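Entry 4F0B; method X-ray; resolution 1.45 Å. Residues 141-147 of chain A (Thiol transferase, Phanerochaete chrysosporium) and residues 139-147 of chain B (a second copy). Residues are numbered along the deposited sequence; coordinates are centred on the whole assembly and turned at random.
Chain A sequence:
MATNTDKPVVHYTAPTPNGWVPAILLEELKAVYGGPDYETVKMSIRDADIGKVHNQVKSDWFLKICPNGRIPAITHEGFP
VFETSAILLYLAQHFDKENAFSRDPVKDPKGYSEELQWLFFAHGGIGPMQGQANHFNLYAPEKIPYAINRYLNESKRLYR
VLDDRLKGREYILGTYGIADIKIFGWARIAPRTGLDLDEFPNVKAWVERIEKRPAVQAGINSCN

Chain A 141-147: PEKIPYA
Chain B, residues 139-147: YAPEKIPYA

The two stretches come from two copies of the same thiol transferase and share one backbone course: Pro141 turns, Glu142 to Ile144 are extended, and a helix begins at Pro145, with Ile144 at the N-cap position in each chain. They run past each other in opposite directions, in a register centred on the isoleucines. The CA atoms of A:Ile144 and B:Ile144 lie 8.5 Å apart, those of A:Glu142 and B:Tyr146 also 8.5 Å, and those of A:Tyr146 and B:Ala140 8.4 Å. At this spacing the backbones do not bond to each other, and side chains fill the gap. For phi/psi, B:Tyr139 is at -116/-31, B:Ala140 at -60/132, and Pro141 at -76/-6 in A and -67/-26 in B. The angles are -134/147 at A:Glu142 and -116/153 at B:Glu142, then -88/122 and -75/121 at A:Lys143 and B:Lys143. Both Ile144 residues adopt about -125/90, after which Pro145 (-56/-38 in A, -58/-36 in B) and Tyr146 (-57/-45 and -56/-44) are helical. In chain B a weak hydrogen bond from B:Ala147 N to B:Ile144 O (3.0 Å) spans this first turn.

The contact buries 420 Å², counting both sides, and is mainly apolar. At its centre the isoleucines, both chi1 m and chi2 t, point toward the opposing stretch and bring A:Ile144 CG2 to 3.9 Å from B:Ile144 CG2. Their CD1 atoms reach the tyrosines of the other copy: A:Ile144 CD1 lies 3.7 Å from B:Tyr146 CD1, and B:Ile144 CD1 lies 3.7 Å from A:Tyr146 CD2. Both tyrosines have chi1 t, and each ring reaches back along the partner's loop, toward Pro141; chi2 is 80° in A and -85° in B.

Each ring thus meets a proline as well. A:Tyr146 CE1 is 3.5 Å from B:Pro141 CD, and A:Tyr146 CE2 is 3.8 Å from B:Ala140 CB. In the reciprocal pair, B:Tyr146 CE2 approaches A:Pro141 CD at 4.0 Å. These are van der Waals contacts; both tyrosine hydroxyls find their hydrogen bonds elsewhere in the structure.

The symmetry breaks at Glu142. A:Glu142 (chi1 p, chi2 t, chi3 79°) points toward chain B and lays its CG over one face of the B:Tyr146 ring. One water links the chains here, donating to A:Glu142 OE2 (3.2 Å) and accepting from B:Tyr146 N (2.9 Å). B:Glu142, with chi1 m, makes no matching contact.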

# COMPACT_ATOMS: atom_id res chain seq x y z
N PRO A 141 -5.46 7.63 24.64
CA PRO A 141 -5.64 8.04 26.03
C PRO A 141 -6.95 8.76 26.26
O PRO A 141 -7.29 9.07 27.41
CB PRO A 141 -4.46 8.99 26.27
CG PRO A 141 -4.11 9.53 24.94
CD PRO A 141 -4.35 8.36 23.99
N GLU A 142 -7.68 9.03 25.19
CA GLU A 142 -9.06 9.49 25.34
C GLU A 142 -10.00 8.74 24.40
O GLU A 142 -9.59 8.33 23.32
CB GLU A 142 -9.16 11.01 25.15
CG GLU A 142 -8.73 11.53 23.79
CD GLU A 142 -8.74 13.07 23.70
OE1 GLU A 142 -7.80 13.72 24.19
OE2 GLU A 142 -9.69 13.63 23.11
N LYS A 143 -11.23 8.53 24.87
CA LYS A 143 -12.25 7.85 24.08
C LYS A 143 -12.99 8.87 23.22
O LYS A 143 -13.60 9.81 23.75
CB LYS A 143 -13.24 7.10 24.97
CG LYS A 143 -12.62 5.95 25.80
CD LYS A 143 -11.93 4.89 24.93
CE LYS A 143 -11.42 3.74 25.79
NZ LYS A 143 -10.75 2.67 24.96
N ILE A 144 -12.95 8.66 21.91
CA ILE A 144 -13.56 9.57 20.94
C ILE A 144 -14.54 8.77 20.07
O ILE A 144 -14.13 8.15 19.07
CB ILE A 144 -12.48 10.19 20.08
CG1 ILE A 144 -11.42 10.83 20.99
CG2 ILE A 144 -13.07 11.21 19.13
CD1 ILE A 144 -10.24 11.37 20.28
N PRO A 145 -15.82 8.73 20.47
CA PRO A 145 -16.77 7.84 19.80
C PRO A 145 -16.85 8.09 18.29
O PRO A 145 -16.93 7.13 17.54
CB PRO A 145 -18.10 8.15 20.50
CG PRO A 145 -17.64 8.51 21.90
CD PRO A 145 -16.38 9.33 21.70
N TYR A 146 -16.79 9.34 17.84
CA TYR A 146 -16.85 9.57 16.40
C TYR A 146 -15.75 8.80 15.66
O TYR A 146 -15.98 8.22 14.59
CB TYR A 146 -16.75 11.08 16.07
CG TYR A 146 -16.66 11.30 14.58
CD1 TYR A 146 -17.78 11.27 13.78
CD2 TYR A 146 -15.41 11.47 13.95
CE1 TYR A 146 -17.70 11.42 12.41
CE2 TYR A 146 -15.30 11.61 12.58
CZ TYR A 146 -16.46 11.59 11.81
OH TYR A 146 -16.41 11.70 10.44
N ALA A 147 -14.53 8.86 16.19
CA ALA A 147 -13.41 8.22 15.54
C ALA A 147 -13.42 6.72 15.66
O ALA A 147 -13.12 6.03 14.68
CB ALA A 147 -12.10 8.78 16.10
N TYR B 139 -14.43 16.88 6.63
CA TYR B 139 -15.63 16.03 6.63
C TYR B 139 -16.15 15.66 8.01
O TYR B 139 -17.36 15.47 8.17
CB TYR B 139 -15.39 14.80 5.77
CG TYR B 139 -14.86 15.15 4.38
CD1 TYR B 139 -15.68 15.72 3.44
CD2 TYR B 139 -13.53 14.91 4.03
CE1 TYR B 139 -15.20 16.06 2.18
CE2 TYR B 139 -13.05 15.24 2.78
CZ TYR B 139 -13.89 15.82 1.86
OH TYR B 139 -13.41 16.15 0.60
N ALA B 140 -15.27 15.53 9.00
CA ALA B 140 -15.75 15.24 10.34
C ALA B 140 -16.69 16.36 10.78
O ALA B 140 -16.36 17.54 10.62
CB ALA B 140 -14.58 15.14 11.31
N PRO B 141 -17.88 16.05 11.32
CA PRO B 141 -18.81 17.12 11.69
C PRO B 141 -18.34 17.99 12.85
O PRO B 141 -18.81 19.14 12.95
CB PRO B 141 -20.09 16.35 12.09
CG PRO B 141 -19.93 14.95 11.59
CD PRO B 141 -18.47 14.70 11.33
N GLU B 142 -17.50 17.47 13.73
CA GLU B 142 -16.99 18.24 14.85
C GLU B 142 -15.50 18.41 14.73
O GLU B 142 -14.82 17.59 14.12
CB GLU B 142 -17.28 17.56 16.16
CG GLU B 142 -18.77 17.54 16.48
CD GLU B 142 -19.02 17.03 17.86
OE1 GLU B 142 -19.16 15.79 18.02
OE2 GLU B 142 -19.06 17.86 18.79
N LYS B 143 -15.00 19.50 15.30
CA LYS B 143 -13.56 19.72 15.48
C LYS B 143 -13.08 18.82 16.61
O LYS B 143 -13.56 18.91 17.74
CB LYS B 143 -13.32 21.18 15.84
CG LYS B 143 -11.85 21.53 16.04
CD LYS B 143 -11.67 22.97 16.54
CE LYS B 143 -10.21 23.28 16.84
NZ LYS B 143 -10.01 24.71 17.16
N ILE B 144 -12.13 17.95 16.27
CA ILE B 144 -11.60 16.95 17.22
C ILE B 144 -10.08 17.14 17.29
O ILE B 144 -9.34 16.54 16.51
CB ILE B 144 -11.98 15.52 16.83
CG1 ILE B 144 -13.50 15.38 16.69
CG2 ILE B 144 -11.42 14.51 17.87
CD1 ILE B 144 -13.92 14.04 16.14
N PRO B 145 -9.62 18.01 18.21
CA PRO B 145 -8.20 18.35 18.18
C PRO B 145 -7.28 17.14 18.31
O PRO B 145 -6.24 17.11 17.66
CB PRO B 145 -8.01 19.31 19.39
CG PRO B 145 -9.40 19.97 19.49
CD PRO B 145 -10.37 18.83 19.19
N TYR B 146 -7.66 16.14 19.11
CA TYR B 146 -6.77 14.99 19.24
C TYR B 146 -6.46 14.37 17.86
O TYR B 146 -5.32 14.00 17.54
CB TYR B 146 -7.39 13.95 20.19
CG TYR B 146 -6.53 12.69 20.31
CD1 TYR B 146 -6.65 11.65 19.39
CD2 TYR B 146 -5.61 12.57 21.35
CE1 TYR B 146 -5.88 10.50 19.49
CE2 TYR B 146 -4.82 11.42 21.46
CZ TYR B 146 -4.98 10.40 20.54
OH TYR B 146 -4.19 9.28 20.68
N ALA B 147 -7.51 14.24 17.04
CA ALA B 147 -7.36 13.62 15.74
C ALA B 147 -6.69 14.54 14.74
O ALA B 147 -5.84 14.08 13.95
CB ALA B 147 -8.75 13.14 15.21
O HOH W 1 -9.77 16.10 21.12